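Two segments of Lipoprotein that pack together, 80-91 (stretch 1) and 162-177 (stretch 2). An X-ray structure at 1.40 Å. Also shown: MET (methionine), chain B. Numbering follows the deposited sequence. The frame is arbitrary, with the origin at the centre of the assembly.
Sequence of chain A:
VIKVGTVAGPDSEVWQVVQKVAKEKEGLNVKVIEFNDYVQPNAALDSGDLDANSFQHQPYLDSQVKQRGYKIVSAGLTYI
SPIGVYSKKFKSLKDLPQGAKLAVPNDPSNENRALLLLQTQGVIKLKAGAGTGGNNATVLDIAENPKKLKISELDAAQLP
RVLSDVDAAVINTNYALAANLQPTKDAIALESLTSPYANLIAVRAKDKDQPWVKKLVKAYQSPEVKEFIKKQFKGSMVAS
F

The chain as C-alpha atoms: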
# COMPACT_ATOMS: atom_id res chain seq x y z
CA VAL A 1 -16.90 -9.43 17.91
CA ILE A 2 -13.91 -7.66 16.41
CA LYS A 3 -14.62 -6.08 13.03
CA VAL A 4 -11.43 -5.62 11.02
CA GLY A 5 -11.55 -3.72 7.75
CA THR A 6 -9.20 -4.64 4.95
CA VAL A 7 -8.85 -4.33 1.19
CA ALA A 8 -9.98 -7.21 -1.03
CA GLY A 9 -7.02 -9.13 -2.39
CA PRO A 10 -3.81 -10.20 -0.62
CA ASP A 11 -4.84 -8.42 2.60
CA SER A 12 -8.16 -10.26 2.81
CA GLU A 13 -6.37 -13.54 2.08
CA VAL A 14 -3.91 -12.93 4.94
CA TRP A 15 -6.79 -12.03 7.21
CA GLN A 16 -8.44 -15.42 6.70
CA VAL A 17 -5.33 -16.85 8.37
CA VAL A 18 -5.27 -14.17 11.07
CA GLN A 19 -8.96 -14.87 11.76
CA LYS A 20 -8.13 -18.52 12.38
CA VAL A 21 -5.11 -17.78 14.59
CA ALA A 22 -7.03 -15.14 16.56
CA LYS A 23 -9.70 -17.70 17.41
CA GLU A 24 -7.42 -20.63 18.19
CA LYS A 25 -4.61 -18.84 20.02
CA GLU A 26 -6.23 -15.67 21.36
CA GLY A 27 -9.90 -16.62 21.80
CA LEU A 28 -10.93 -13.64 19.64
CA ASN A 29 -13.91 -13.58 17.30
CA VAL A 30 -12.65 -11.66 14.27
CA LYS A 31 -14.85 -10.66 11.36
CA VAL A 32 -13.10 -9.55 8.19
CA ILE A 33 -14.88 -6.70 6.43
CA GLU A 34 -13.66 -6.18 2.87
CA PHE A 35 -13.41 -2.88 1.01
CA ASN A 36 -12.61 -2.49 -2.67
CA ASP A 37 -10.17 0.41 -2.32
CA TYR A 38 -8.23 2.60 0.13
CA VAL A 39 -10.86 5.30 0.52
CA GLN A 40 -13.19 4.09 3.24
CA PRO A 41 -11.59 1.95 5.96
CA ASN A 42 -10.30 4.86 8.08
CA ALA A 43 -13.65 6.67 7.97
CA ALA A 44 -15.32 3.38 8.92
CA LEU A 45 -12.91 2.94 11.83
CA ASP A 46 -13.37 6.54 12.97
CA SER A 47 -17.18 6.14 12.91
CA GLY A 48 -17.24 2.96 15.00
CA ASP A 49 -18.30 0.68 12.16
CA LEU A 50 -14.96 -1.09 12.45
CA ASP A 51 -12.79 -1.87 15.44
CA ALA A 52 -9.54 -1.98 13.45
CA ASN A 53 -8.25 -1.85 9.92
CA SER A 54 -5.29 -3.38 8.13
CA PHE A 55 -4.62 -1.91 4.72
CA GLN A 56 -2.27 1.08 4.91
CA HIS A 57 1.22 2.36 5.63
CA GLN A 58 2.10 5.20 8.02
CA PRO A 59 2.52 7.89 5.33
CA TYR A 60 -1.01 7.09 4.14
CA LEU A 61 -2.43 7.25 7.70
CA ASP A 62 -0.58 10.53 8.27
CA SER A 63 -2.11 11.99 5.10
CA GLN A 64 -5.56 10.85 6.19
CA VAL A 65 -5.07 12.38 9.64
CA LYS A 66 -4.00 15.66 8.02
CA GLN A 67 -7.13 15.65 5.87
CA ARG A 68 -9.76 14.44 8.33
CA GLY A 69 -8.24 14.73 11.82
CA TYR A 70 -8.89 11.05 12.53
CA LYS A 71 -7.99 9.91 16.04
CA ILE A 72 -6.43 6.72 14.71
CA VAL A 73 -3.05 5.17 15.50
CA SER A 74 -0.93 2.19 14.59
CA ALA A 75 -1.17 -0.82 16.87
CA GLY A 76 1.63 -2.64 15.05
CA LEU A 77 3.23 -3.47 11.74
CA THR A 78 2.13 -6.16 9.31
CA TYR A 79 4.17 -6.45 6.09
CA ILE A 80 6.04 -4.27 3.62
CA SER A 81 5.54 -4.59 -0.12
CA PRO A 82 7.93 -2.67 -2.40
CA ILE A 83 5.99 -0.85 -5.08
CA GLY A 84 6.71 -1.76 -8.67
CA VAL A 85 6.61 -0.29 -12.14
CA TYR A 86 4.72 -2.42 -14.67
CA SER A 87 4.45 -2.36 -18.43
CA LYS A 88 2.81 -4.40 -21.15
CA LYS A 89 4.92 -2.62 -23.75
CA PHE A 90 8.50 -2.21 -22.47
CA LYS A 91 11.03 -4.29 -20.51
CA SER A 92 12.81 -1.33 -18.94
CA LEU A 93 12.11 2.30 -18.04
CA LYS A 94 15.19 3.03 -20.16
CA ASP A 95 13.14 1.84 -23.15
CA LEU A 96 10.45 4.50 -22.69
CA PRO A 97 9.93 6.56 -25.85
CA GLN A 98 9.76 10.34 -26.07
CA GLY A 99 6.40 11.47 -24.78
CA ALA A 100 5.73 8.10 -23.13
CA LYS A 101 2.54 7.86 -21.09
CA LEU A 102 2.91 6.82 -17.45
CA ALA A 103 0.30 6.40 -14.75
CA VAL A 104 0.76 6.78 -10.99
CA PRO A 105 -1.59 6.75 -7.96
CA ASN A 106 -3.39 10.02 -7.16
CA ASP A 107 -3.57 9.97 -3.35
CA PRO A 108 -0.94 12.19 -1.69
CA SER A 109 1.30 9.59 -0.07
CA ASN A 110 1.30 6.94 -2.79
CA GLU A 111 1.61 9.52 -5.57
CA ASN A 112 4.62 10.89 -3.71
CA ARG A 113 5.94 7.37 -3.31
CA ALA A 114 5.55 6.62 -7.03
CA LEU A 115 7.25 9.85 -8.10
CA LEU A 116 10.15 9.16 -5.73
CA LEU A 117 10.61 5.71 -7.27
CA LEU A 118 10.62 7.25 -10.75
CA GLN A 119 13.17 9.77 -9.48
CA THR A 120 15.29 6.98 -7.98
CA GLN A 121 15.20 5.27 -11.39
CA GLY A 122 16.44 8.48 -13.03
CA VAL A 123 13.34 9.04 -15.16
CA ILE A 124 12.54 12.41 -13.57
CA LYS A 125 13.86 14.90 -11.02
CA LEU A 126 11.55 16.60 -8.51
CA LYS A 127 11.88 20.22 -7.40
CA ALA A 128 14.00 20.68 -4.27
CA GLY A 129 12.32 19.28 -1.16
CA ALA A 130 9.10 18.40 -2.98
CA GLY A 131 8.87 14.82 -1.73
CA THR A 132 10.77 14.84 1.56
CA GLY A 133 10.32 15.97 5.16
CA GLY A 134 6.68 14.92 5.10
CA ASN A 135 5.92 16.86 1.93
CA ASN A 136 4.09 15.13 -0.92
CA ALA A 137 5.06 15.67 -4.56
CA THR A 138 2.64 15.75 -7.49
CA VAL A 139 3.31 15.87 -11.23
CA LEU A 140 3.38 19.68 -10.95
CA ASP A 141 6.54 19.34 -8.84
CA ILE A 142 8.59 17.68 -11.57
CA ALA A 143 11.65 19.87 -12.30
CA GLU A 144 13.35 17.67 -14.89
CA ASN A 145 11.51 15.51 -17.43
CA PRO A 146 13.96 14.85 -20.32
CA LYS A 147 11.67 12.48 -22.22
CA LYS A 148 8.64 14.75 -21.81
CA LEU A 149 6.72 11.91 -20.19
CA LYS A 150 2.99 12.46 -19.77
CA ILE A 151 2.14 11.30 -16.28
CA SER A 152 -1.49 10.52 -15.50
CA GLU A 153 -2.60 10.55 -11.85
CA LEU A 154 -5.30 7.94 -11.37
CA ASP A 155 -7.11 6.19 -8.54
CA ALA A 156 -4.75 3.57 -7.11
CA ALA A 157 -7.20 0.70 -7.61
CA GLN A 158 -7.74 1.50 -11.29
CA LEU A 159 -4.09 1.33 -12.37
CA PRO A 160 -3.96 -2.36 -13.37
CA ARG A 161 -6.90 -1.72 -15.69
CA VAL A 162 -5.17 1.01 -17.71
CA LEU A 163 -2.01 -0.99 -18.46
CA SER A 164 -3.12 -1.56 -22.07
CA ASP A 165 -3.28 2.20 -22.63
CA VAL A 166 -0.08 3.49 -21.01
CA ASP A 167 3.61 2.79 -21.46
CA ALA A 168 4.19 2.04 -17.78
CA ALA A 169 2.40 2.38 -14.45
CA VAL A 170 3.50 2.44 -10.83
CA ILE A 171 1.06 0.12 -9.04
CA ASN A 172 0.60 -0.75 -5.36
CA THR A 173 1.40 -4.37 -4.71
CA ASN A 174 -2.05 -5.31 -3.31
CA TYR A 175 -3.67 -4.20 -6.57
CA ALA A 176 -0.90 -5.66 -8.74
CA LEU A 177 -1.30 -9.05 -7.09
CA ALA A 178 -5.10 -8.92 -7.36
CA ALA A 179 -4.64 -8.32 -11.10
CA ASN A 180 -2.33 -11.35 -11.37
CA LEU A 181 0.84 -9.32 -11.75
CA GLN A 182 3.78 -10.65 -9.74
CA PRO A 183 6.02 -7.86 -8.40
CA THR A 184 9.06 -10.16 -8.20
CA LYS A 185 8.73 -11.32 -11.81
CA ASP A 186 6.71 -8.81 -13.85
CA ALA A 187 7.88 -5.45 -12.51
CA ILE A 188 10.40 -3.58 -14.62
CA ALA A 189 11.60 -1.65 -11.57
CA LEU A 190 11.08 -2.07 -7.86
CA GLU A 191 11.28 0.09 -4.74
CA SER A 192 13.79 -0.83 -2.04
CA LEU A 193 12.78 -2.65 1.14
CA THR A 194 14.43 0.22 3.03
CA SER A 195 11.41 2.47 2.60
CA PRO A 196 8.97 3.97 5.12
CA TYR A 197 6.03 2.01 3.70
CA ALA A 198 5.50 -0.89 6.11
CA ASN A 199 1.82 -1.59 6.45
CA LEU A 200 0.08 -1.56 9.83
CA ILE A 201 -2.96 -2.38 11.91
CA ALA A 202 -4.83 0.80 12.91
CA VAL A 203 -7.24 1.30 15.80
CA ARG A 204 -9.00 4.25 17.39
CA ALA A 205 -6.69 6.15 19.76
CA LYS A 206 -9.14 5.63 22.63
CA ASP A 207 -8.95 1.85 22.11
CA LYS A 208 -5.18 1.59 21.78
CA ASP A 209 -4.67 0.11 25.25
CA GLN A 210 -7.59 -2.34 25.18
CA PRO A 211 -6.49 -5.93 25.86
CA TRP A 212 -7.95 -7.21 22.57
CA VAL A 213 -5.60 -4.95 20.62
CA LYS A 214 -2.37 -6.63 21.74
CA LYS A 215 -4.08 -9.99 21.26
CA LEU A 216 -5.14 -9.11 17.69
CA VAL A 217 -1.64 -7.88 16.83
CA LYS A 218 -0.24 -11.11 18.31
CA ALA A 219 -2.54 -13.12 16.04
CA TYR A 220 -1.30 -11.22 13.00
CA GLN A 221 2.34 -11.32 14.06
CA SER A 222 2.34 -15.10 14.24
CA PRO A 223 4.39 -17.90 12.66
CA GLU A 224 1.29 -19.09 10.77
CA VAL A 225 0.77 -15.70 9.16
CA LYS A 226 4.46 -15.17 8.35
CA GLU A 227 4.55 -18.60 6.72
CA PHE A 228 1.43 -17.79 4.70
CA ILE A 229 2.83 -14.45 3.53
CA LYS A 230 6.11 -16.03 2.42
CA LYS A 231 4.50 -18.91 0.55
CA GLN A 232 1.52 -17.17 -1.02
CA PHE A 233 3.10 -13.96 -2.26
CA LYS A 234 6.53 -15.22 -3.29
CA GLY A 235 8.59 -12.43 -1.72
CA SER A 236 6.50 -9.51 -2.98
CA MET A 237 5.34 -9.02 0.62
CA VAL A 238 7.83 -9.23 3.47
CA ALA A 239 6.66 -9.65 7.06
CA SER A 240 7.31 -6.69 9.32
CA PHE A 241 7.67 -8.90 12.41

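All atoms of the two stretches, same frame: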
# COMPACT_ATOMS: atom_id res chain seq x y z
N ILE A 80 5.64 -5.29 4.57
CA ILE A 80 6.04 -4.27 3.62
C ILE A 80 6.02 -4.88 2.22
O ILE A 80 6.29 -6.08 2.04
CB ILE A 80 7.43 -3.68 3.98
CG1 ILE A 80 7.75 -2.45 3.14
CG2 ILE A 80 8.52 -4.74 3.87
CD1 ILE A 80 8.89 -1.62 3.71
N SER A 81 5.67 -4.08 1.23
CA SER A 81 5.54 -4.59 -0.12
C SER A 81 6.03 -3.55 -1.11
O SER A 81 5.25 -2.69 -1.54
CB SER A 81 4.08 -4.96 -0.42
OG SER A 81 3.23 -3.85 -0.25
N PRO A 82 7.31 -3.62 -1.47
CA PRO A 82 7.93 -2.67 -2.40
C PRO A 82 7.09 -2.44 -3.65
O PRO A 82 6.66 -3.39 -4.31
CB PRO A 82 9.26 -3.34 -2.74
CG PRO A 82 9.60 -4.08 -1.49
CD PRO A 82 8.28 -4.64 -1.03
N ILE A 83 6.84 -1.18 -3.96
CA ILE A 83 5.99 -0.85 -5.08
C ILE A 83 6.76 -1.01 -6.38
O ILE A 83 7.97 -0.72 -6.46
CB ILE A 83 5.38 0.56 -4.92
CG1 ILE A 83 4.18 0.76 -5.85
CG2 ILE A 83 6.41 1.65 -5.05
CD1 ILE A 83 3.29 1.94 -5.45
N GLY A 84 6.07 -1.51 -7.40
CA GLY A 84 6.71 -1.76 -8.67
C GLY A 84 6.20 -0.91 -9.81
O GLY A 84 5.11 -0.30 -9.72
N VAL A 85 6.99 -0.88 -10.87
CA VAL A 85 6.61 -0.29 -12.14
C VAL A 85 6.33 -1.45 -13.09
O VAL A 85 7.13 -2.39 -13.20
CB VAL A 85 7.76 0.55 -12.73
CG1 VAL A 85 7.33 1.18 -14.04
CG2 VAL A 85 8.20 1.62 -11.75
N TYR A 86 5.20 -1.36 -13.80
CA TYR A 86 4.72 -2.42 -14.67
C TYR A 86 4.50 -1.88 -16.06
O TYR A 86 4.21 -0.70 -16.23
CB TYR A 86 3.42 -3.04 -14.14
CG TYR A 86 3.59 -3.61 -12.77
CD1 TYR A 86 3.45 -2.82 -11.65
CD2 TYR A 86 3.97 -4.94 -12.60
CE1 TYR A 86 3.65 -3.33 -10.38
CE2 TYR A 86 4.18 -5.46 -11.36
CZ TYR A 86 4.01 -4.65 -10.24
OH TYR A 86 4.22 -5.18 -9.00
N SER A 87 4.66 -2.75 -17.05
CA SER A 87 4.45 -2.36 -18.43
C SER A 87 4.09 -3.57 -19.26
O SER A 87 4.66 -4.65 -19.09
CB SER A 87 5.70 -1.69 -19.00
OG SER A 87 5.49 -1.33 -20.35
N LYS A 88 3.16 -3.38 -20.18
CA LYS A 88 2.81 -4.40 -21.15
C LYS A 88 3.55 -4.16 -22.44
O LYS A 88 3.38 -4.92 -23.39
CB LYS A 88 1.31 -4.37 -21.45
CG LYS A 88 0.43 -4.75 -20.28
CD LYS A 88 0.65 -6.18 -19.86
CE LYS A 88 -0.17 -6.53 -18.64
NZ LYS A 88 0.25 -7.82 -18.02
N LYS A 89 4.35 -3.09 -22.49
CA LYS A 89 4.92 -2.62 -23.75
C LYS A 89 6.44 -2.50 -23.75
O LYS A 89 7.06 -2.48 -24.82
CB LYS A 89 4.27 -1.29 -24.15
CG LYS A 89 2.74 -1.29 -24.07
CD LYS A 89 2.13 0.01 -24.57
CE LYS A 89 0.61 -0.01 -24.41
NZ LYS A 89 -0.03 1.25 -24.89
N PHE A 90 7.05 -2.41 -22.57
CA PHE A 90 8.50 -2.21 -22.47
C PHE A 90 9.11 -3.02 -21.33
O PHE A 90 8.45 -3.25 -20.32
CB PHE A 90 8.80 -0.72 -22.28
CG PHE A 90 8.31 0.12 -23.42
CD1 PHE A 90 9.00 0.13 -24.63
CD2 PHE A 90 7.15 0.88 -23.30
CE1 PHE A 90 8.55 0.89 -25.70
CE2 PHE A 90 6.70 1.64 -24.39
CZ PHE A 90 7.40 1.65 -25.58
N LYS A 91 10.36 -3.43 -21.49
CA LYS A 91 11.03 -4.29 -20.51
C LYS A 91 11.84 -3.49 -19.50
O LYS A 91 12.24 -4.01 -18.45
CB LYS A 91 11.93 -5.30 -21.22
CG LYS A 91 11.16 -6.35 -22.01
CD LYS A 91 10.31 -7.20 -21.08
CE LYS A 91 9.60 -8.32 -21.83
NZ LYS A 91 8.79 -9.18 -20.91
N VAL A 162 -5.57 0.10 -16.63
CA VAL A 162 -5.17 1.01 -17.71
C VAL A 162 -3.84 0.61 -18.35
O VAL A 162 -3.33 1.31 -19.22
CB VAL A 162 -5.07 2.49 -17.25
CG1 VAL A 162 -6.39 2.96 -16.62
CG2 VAL A 162 -3.89 2.70 -16.30
N LEU A 163 -3.29 -0.53 -17.93
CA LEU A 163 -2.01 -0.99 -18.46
C LEU A 163 -1.96 -1.11 -19.98
O LEU A 163 -0.90 -0.90 -20.58
CB LEU A 163 -1.60 -2.31 -17.82
CG LEU A 163 -0.83 -2.11 -16.52
CD1 LEU A 163 -0.54 -3.45 -15.86
CD2 LEU A 163 0.47 -1.35 -16.77
N SER A 164 -3.09 -1.44 -20.61
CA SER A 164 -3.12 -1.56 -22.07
C SER A 164 -2.98 -0.22 -22.78
O SER A 164 -2.64 -0.17 -23.96
CB SER A 164 -4.41 -2.26 -22.53
OG SER A 164 -5.56 -1.50 -22.20
N ASP A 165 -3.20 0.87 -22.04
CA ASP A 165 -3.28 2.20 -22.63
C ASP A 165 -2.22 3.17 -22.12
O ASP A 165 -2.32 4.38 -22.36
CB ASP A 165 -4.68 2.80 -22.39
CG ASP A 165 -5.75 2.16 -23.26
OD1 ASP A 165 -5.60 0.98 -23.64
OD2 ASP A 165 -6.75 2.84 -23.57
N VAL A 166 -1.21 2.66 -21.43
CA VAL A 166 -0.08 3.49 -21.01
C VAL A 166 1.21 2.73 -21.28
O VAL A 166 1.20 1.53 -21.54
CB VAL A 166 -0.13 3.85 -19.50
CG1 VAL A 166 -1.37 4.67 -19.17
CG2 VAL A 166 -0.06 2.60 -18.64
N ASP A 167 2.33 3.45 -21.22
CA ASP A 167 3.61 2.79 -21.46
C ASP A 167 4.20 2.15 -20.21
O ASP A 167 4.95 1.18 -20.31
CB ASP A 167 4.57 3.77 -22.13
CG ASP A 167 4.03 4.24 -23.46
OD1 ASP A 167 3.63 3.36 -24.25
OD2 ASP A 167 3.96 5.46 -23.68
N ALA A 168 3.84 2.67 -19.04
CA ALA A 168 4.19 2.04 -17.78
C ALA A 168 3.29 2.62 -16.69
O ALA A 168 2.74 3.71 -16.83
CB ALA A 168 5.66 2.25 -17.44
N ALA A 169 3.16 1.88 -15.59
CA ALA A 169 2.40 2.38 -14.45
C ALA A 169 3.07 1.94 -13.16
O ALA A 169 3.62 0.84 -13.09
CB ALA A 169 0.97 1.87 -14.48
N VAL A 170 3.02 2.80 -12.16
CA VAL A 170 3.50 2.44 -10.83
C VAL A 170 2.27 1.99 -10.05
O VAL A 170 1.31 2.76 -9.89
CB VAL A 170 4.17 3.62 -10.12
CG1 VAL A 170 4.65 3.18 -8.73
CG2 VAL A 170 5.33 4.15 -10.96
N ILE A 171 2.27 0.73 -9.59
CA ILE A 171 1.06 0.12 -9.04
C ILE A 171 1.33 -0.52 -7.69
O ILE A 171 2.27 -1.30 -7.54
CB ILE A 171 0.50 -0.98 -9.98
CG1 ILE A 171 0.31 -0.44 -11.40
CG2 ILE A 171 -0.83 -1.55 -9.46
CD1 ILE A 171 -0.27 -1.47 -12.37
N ASN A 172 0.53 -0.13 -6.70
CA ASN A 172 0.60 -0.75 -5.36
C ASN A 172 0.48 -2.26 -5.43
O ASN A 172 -0.32 -2.81 -6.17
CB ASN A 172 -0.49 -0.20 -4.44
CG ASN A 172 -0.29 1.26 -4.10
OD1 ASN A 172 0.37 1.60 -3.09
ND2 ASN A 172 -0.85 2.13 -4.91
N THR A 173 1.30 -2.93 -4.63
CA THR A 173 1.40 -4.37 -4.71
C THR A 173 0.08 -5.11 -4.47
O THR A 173 -0.20 -6.09 -5.14
CB THR A 173 2.55 -4.87 -3.82
OG1 THR A 173 3.79 -4.49 -4.43
CG2 THR A 173 2.50 -6.36 -3.62
N ASN A 174 -0.77 -4.62 -3.55
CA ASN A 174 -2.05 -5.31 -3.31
C ASN A 174 -2.90 -5.36 -4.59
O ASN A 174 -3.49 -6.39 -4.90
CB ASN A 174 -2.82 -4.70 -2.14
CG ASN A 174 -3.24 -3.27 -2.39
OD1 ASN A 174 -2.41 -2.36 -2.34
ND2 ASN A 174 -4.52 -3.08 -2.68
N TYR A 175 -2.92 -4.26 -5.32
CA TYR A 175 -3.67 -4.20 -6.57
C TYR A 175 -2.98 -4.98 -7.69
O TYR A 175 -3.66 -5.61 -8.50
CB TYR A 175 -3.90 -2.75 -6.99
CG TYR A 175 -4.81 -1.98 -6.04
CD1 TYR A 175 -6.06 -2.49 -5.68
CD2 TYR A 175 -4.43 -0.76 -5.54
CE1 TYR A 175 -6.89 -1.79 -4.83
CE2 TYR A 175 -5.25 -0.05 -4.67
CZ TYR A 175 -6.47 -0.57 -4.33
OH TYR A 175 -7.32 0.12 -3.48
N ALA A 176 -1.65 -4.91 -7.74
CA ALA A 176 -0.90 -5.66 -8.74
C ALA A 176 -1.15 -7.15 -8.58
O ALA A 176 -1.48 -7.84 -9.55
CB ALA A 176 0.58 -5.35 -8.65
N LEU A 177 -1.04 -7.64 -7.35
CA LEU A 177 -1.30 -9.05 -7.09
C LEU A 177 -2.73 -9.46 -7.43
O LEU A 177 -2.96 -10.53 -7.97
CB LEU A 177 -0.99 -9.38 -5.62
CG LEU A 177 0.50 -9.41 -5.26
CD1 LEU A 177 0.68 -9.50 -3.76
CD2 LEU A 177 1.22 -10.57 -5.95
N MET B . -0.72 -2.28 0.77
CA MET B . -0.45 -0.97 0.16
C MET B . 1.03 -0.78 -0.08
O MET B . 1.82 -1.16 0.78
CB MET B . -1.00 0.14 1.06
CG MET B . -0.82 1.56 0.49
SD MET B . -1.43 2.83 1.62
CE MET B . -3.20 2.52 1.59
OXT MET B . 1.46 -0.28 -1.13
O HOH W 1 3.20 -1.47 -3.07
O HOH W 2 6.10 -5.96 -3.94
O HOH W 3 3.80 -3.43 -6.98
O HOH W 4 1.79 -0.81 -20.16
O HOH W 5 0.64 3.67 -24.22

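Two short strands, 84-86 and 168-171, run antiparallel at the heart of this contact, which buries 922 Å² counting both sides. On one face of the ladder Val 85 lies opposite Val 170, their CA atoms 4.3 Å apart in a non-hydrogen-bonded pair. Val 85 CG2 meets Val 170 CG2 at 3.9 Å, while Val 85 CG1 reaches Ala 168 CB, also at 3.9 Å. Ile 83, with both chi angles t, extends the patch by bringing its CD1 to 3.8 Å from Val 170 CG1. Compact branched side chains suit this closely spaced, buried face.

The other face belongs to Tyr 86, Ala 169 and Ile 171. Tyr 86 (chi1 m) has the largest covered area of any residue here: its CD1 lies 3.9 Å from Ile 171 CB, its CZ 3.8 Å from Ala 176 CB on the following helix, and its CB 4.3 Å from Leu 163 CD2. Gly 84 leaves room as well, since a CB there would be crowded by Tyr 86 OH.

Between these faces the backbones are joined by three hydrogen bonds: Ile 171 N to Gly 84 O (3.0 Å), Tyr 86 N to Ala 169 O (2.8 Å) and Ala 169 N to Tyr 86 O (2.9 Å). The same carbonyls receive CA-H...O contacts, the shortest from Ala 168 CA to Tyr 86 O at 3.1 Å.

Where the ladder ends near the helix start, water fills the gap. Water 3 takes a hydrogen bond from Gly 84 N (3.0 Å), donates to Ile 171 O (2.7 Å) and Thr 173 OG1 (2.8 Å), and bonds Tyr 86 OH (2.7 Å), so the buried tyrosine hydroxyl is not left unpaired. Water 1 donates to Ser 81 O (2.8 Å) and to OXT of the bound methionine (2.9 Å) while accepting from Thr 173 N (2.9 Å), tying both stretches to the ligand.

At the opposite end Ser 87 OG donates to Asp 167 O (2.6 Å) and accepts from Lys 89 N (3.0 Å) and Phe 90 N (2.9 Å); a small hydroxyl can serve both the neighbouring stretch and its own turn. Water 4 links Lys 88 N (2.9 Å) to Leu 163 O (2.7 Å) and Val 166 O (2.8 Å). Outermost, exposed Lys 89 stretches over stretch 2, its NZ donating to Ser 164 O (3.1 Å).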